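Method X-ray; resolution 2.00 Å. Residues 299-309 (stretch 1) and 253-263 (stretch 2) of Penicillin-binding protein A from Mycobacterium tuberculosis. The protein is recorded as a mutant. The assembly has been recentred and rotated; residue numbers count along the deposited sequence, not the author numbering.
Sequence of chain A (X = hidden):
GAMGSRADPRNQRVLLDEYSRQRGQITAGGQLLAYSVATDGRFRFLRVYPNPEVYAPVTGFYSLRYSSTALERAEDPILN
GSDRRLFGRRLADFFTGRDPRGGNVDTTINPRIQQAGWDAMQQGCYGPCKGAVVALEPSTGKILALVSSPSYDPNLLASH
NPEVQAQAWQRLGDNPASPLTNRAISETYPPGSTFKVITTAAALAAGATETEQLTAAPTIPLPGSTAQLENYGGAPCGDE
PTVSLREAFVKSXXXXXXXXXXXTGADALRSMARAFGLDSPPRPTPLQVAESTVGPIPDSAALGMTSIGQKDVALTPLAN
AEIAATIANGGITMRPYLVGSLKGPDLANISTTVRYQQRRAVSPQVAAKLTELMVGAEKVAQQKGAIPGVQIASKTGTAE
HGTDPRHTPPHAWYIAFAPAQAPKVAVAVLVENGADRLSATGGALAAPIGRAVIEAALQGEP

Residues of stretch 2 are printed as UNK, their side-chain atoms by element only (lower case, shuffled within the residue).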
# COMPACT_ATOMS: atom_id res chain seq x y z
N ASP A 299 6.43 -21.21 17.68
CA ASP A 299 7.70 -21.60 18.26
C ASP A 299 8.78 -20.58 17.95
O ASP A 299 8.54 -19.60 17.23
CB ASP A 299 8.12 -23.01 17.80
CG ASP A 299 8.04 -23.18 16.29
OD1 ASP A 299 8.60 -22.35 15.55
OD2 ASP A 299 7.39 -24.16 15.86
N SER A 300 9.97 -20.83 18.48
CA SER A 300 11.10 -19.94 18.29
C SER A 300 11.73 -20.02 16.91
O SER A 300 12.34 -19.06 16.45
CB SER A 300 12.12 -20.15 19.40
OG SER A 300 11.51 -19.83 20.63
N ALA A 301 11.59 -21.17 16.23
CA ALA A 301 11.96 -21.26 14.81
C ALA A 301 11.10 -20.30 13.99
O ALA A 301 11.61 -19.55 13.15
CB ALA A 301 11.82 -22.68 14.30
N ALA A 302 9.79 -20.34 14.25
CA ALA A 302 8.84 -19.42 13.65
C ALA A 302 9.18 -17.97 13.99
O ALA A 302 9.16 -17.11 13.11
CB ALA A 302 7.41 -19.76 14.06
N LEU A 303 9.50 -17.71 15.26
CA LEU A 303 9.89 -16.35 15.68
C LEU A 303 11.11 -15.86 14.91
O LEU A 303 11.14 -14.71 14.44
CB LEU A 303 10.17 -16.29 17.19
CG LEU A 303 10.71 -14.96 17.76
CD1 LEU A 303 9.79 -13.79 17.45
CD2 LEU A 303 10.91 -15.08 19.25
N GLY A 304 12.11 -16.73 14.76
CA GLY A 304 13.28 -16.38 13.95
C GLY A 304 12.88 -15.90 12.56
O GLY A 304 13.34 -14.86 12.10
N MET A 305 12.02 -16.68 11.90
CA MET A 305 11.56 -16.38 10.54
C MET A 305 10.64 -15.15 10.50
O MET A 305 10.69 -14.38 9.54
CB MET A 305 10.83 -17.60 9.95
CG MET A 305 11.74 -18.77 9.54
SD MET A 305 10.81 -20.15 8.77
CE MET A 305 10.02 -19.28 7.39
N THR A 306 9.82 -14.98 11.53
CA THR A 306 8.93 -13.82 11.66
C THR A 306 9.71 -12.51 11.73
O THR A 306 9.26 -11.48 11.19
CB THR A 306 8.00 -13.96 12.89
OG1 THR A 306 7.13 -15.08 12.70
CG2 THR A 306 7.14 -12.69 13.10
N SER A 307 10.88 -12.56 12.37
CA SER A 307 11.69 -11.38 12.67
C SER A 307 12.27 -10.75 11.42
O SER A 307 12.64 -9.57 11.44
CB SER A 307 12.83 -11.75 13.64
OG SER A 307 12.30 -12.23 14.86
N ILE A 308 12.36 -11.54 10.35
CA ILE A 308 12.76 -11.04 9.02
C ILE A 308 11.60 -11.11 8.03
O ILE A 308 11.80 -11.24 6.81
CB ILE A 308 14.02 -11.76 8.49
CG1 ILE A 308 13.80 -13.28 8.45
CG2 ILE A 308 15.24 -11.38 9.35
CD1 ILE A 308 14.97 -14.08 7.81
N GLY A 309 10.39 -11.04 8.57
CA GLY A 309 9.17 -10.86 7.81
C GLY A 309 8.71 -12.06 7.00
O GLY A 309 8.03 -11.90 5.99
N UNK A 253 21.15 -7.19 7.39
CA UNK A 253 21.75 -8.52 7.56
C UNK A 253 20.77 -9.43 8.28
O UNK A 253 20.40 -9.16 9.41
c UNK A 253 23.06 -8.41 8.33
s UNK A 253 24.31 -7.39 7.50
N UNK A 254 20.36 -10.51 7.62
CA UNK A 254 19.33 -11.41 8.16
C UNK A 254 19.63 -12.03 9.52
O UNK A 254 18.76 -12.09 10.38
c UNK A 254 19.02 -12.54 7.17
n UNK A 254 18.37 -12.78 4.86
c UNK A 254 18.22 -12.08 5.98
o UNK A 254 17.46 -11.09 6.05
N UNK A 255 20.85 -12.53 9.69
CA UNK A 255 21.16 -13.31 10.88
C UNK A 255 21.15 -12.46 12.16
O UNK A 255 20.73 -12.92 13.23
o UNK A 255 23.56 -13.17 10.50
c UNK A 255 22.39 -15.05 9.52
c UNK A 255 22.49 -14.09 10.71
N UNK A 256 21.59 -11.21 12.03
CA UNK A 256 21.50 -10.22 13.09
C UNK A 256 20.06 -9.96 13.54
O UNK A 256 19.82 -9.79 14.73
c UNK A 256 22.17 -8.92 12.66
N UNK A 257 19.11 -9.92 12.61
CA UNK A 257 17.71 -9.72 12.98
C UNK A 257 17.01 -10.99 13.49
O UNK A 257 16.09 -10.92 14.30
c UNK A 257 16.99 -5.30 12.62
c UNK A 257 17.29 -7.55 11.81
c UNK A 257 18.34 -7.11 11.00
c UNK A 257 18.69 -5.77 10.98
c UNK A 257 16.94 -9.00 11.88
c UNK A 257 18.01 -4.86 11.80
c UNK A 257 16.65 -6.64 12.63
N UNK A 258 17.47 -12.15 13.02
CA UNK A 258 17.00 -13.42 13.58
C UNK A 258 17.40 -13.45 15.05
O UNK A 258 16.57 -13.67 15.94
c UNK A 258 17.33 -15.95 13.54
c UNK A 258 17.59 -14.63 12.80
c UNK A 258 17.01 -14.68 11.39
N UNK A 259 18.68 -13.17 15.31
CA UNK A 259 19.21 -13.13 16.68
C UNK A 259 18.49 -12.05 17.51
O UNK A 259 18.06 -12.32 18.63
o UNK A 259 23.13 -11.46 17.39
n UNK A 259 23.73 -13.29 18.52
c UNK A 259 22.83 -12.51 17.95
c UNK A 259 21.41 -12.99 18.00
c UNK A 259 20.72 -12.89 16.64
N UNK A 260 18.33 -10.86 16.94
CA UNK A 260 17.68 -9.75 17.65
C UNK A 260 16.21 -10.04 17.99
O UNK A 260 15.77 -9.76 19.09
c UNK A 260 17.86 -6.79 18.75
c UNK A 260 17.80 -8.45 16.84
c UNK A 260 17.04 -6.05 16.49
c UNK A 260 17.13 -7.21 17.47
N UNK A 261 15.46 -10.58 17.03
CA UNK A 261 14.05 -10.88 17.24
C UNK A 261 13.83 -11.96 18.29
O UNK A 261 12.97 -11.84 19.16
N UNK A 262 14.61 -13.03 18.19
CA UNK A 262 14.54 -14.08 19.21
C UNK A 262 14.87 -13.50 20.60
O UNK A 262 14.19 -13.80 21.57
c UNK A 262 14.81 -16.04 17.64
c UNK A 262 15.42 -15.31 18.84
c UNK A 262 15.78 -16.96 16.90
c UNK A 262 15.59 -16.26 20.04
N UNK A 263 15.87 -12.63 20.67
CA UNK A 263 16.23 -11.98 21.93
C UNK A 263 15.08 -11.11 22.45
O UNK A 263 14.78 -11.09 23.64
c UNK A 263 21.03 -10.38 22.09
c UNK A 263 17.46 -11.10 21.73
c UNK A 263 18.87 -9.34 22.87
c UNK A 263 18.14 -10.68 23.02
n UNK A 263 20.75 -11.59 22.57
n UNK A 263 22.20 -10.20 21.47
n UNK A 263 20.19 -9.35 22.21

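Position 253 carries one carbon and then a sulfur. It makes no contact with stretch 1, and its sulfur is bonded covalently to a group elsewhere in the structure. It is Cys253, at the N-cap of the helix.

Position 254 has two carbons, the second bearing one oxygen and one nitrogen. Its backbone O lies 3.7 Å from Ile308 CG2. The short amide makes it Asn254. Its OD1 is 4.0 Å from Ile308 CG2.

Position 255 has one carbon that carries an oxygen and a carbon. It points away from stretch 1. This is Thr255.

Position 256 has a single side-chain carbon, also directed away. This is Ala256.

Position 257 has one carbon followed by a ring of six carbons. Its CB is 3.9 Å from Ile308 CG2, but the ring leads away. An all-carbon ring identifies Phe257. Its backbone O lies 3.4 Å from Ser307 CB.

Position 258 has three carbons, forked at the first. This is Val258. Its CG2 is 3.7 Å from Gly304 O and 4.2 Å from Ile308 CD1.

Position 259 has three carbons in a row, the third bearing an oxygen and a nitrogen. It points away. The longer amide is Gln259.

Position 260 has four carbons, forked at the second. It does not reach stretch 1. This is Leu260.

Position 261 has no side-chain atoms. Its CA is 3.2 Å from Ser307 OG. An ideal CB here would fall 1.8 Å from Ser307 OG, a clash. This is Gly261.

Position 262 has four carbons, forked at the first, with one arm two carbons long. The long arm packs on Leu303 partway along, and its last carbon reaches Gly304. This is Ile262. Its CD1 is 3.9 Å from Gly304 CA, and its CG1 is 4.2 Å from Leu303 CG.

Position 263 has three carbons, a nitrogen, then a carbon with two more nitrogens. This guanidinium group is exposed and makes no contact with stretch 1. It is Arg263.

The two helix axes approach to 8.1 Å, at 127° between their N-to-C directions. Glycines on both sides permit close backbone packing: Gly304 CA is 4.8 Å from Val258 CA, and Ser307 CA is 5.2 Å from Gly261 CA. No hydrogen bond crosses the contact. Ser307 OG instead donates to Leu303 O of its own stretch, at 2.8 Å, so the hydroxyl can sit against Gly261 with its proton used. Apolar packing flanks this site, with Leu303 against Ile262 and Ile308 against Phe257 and Val258.

Stretch 2 (253-263) CNTAFVQLGIR
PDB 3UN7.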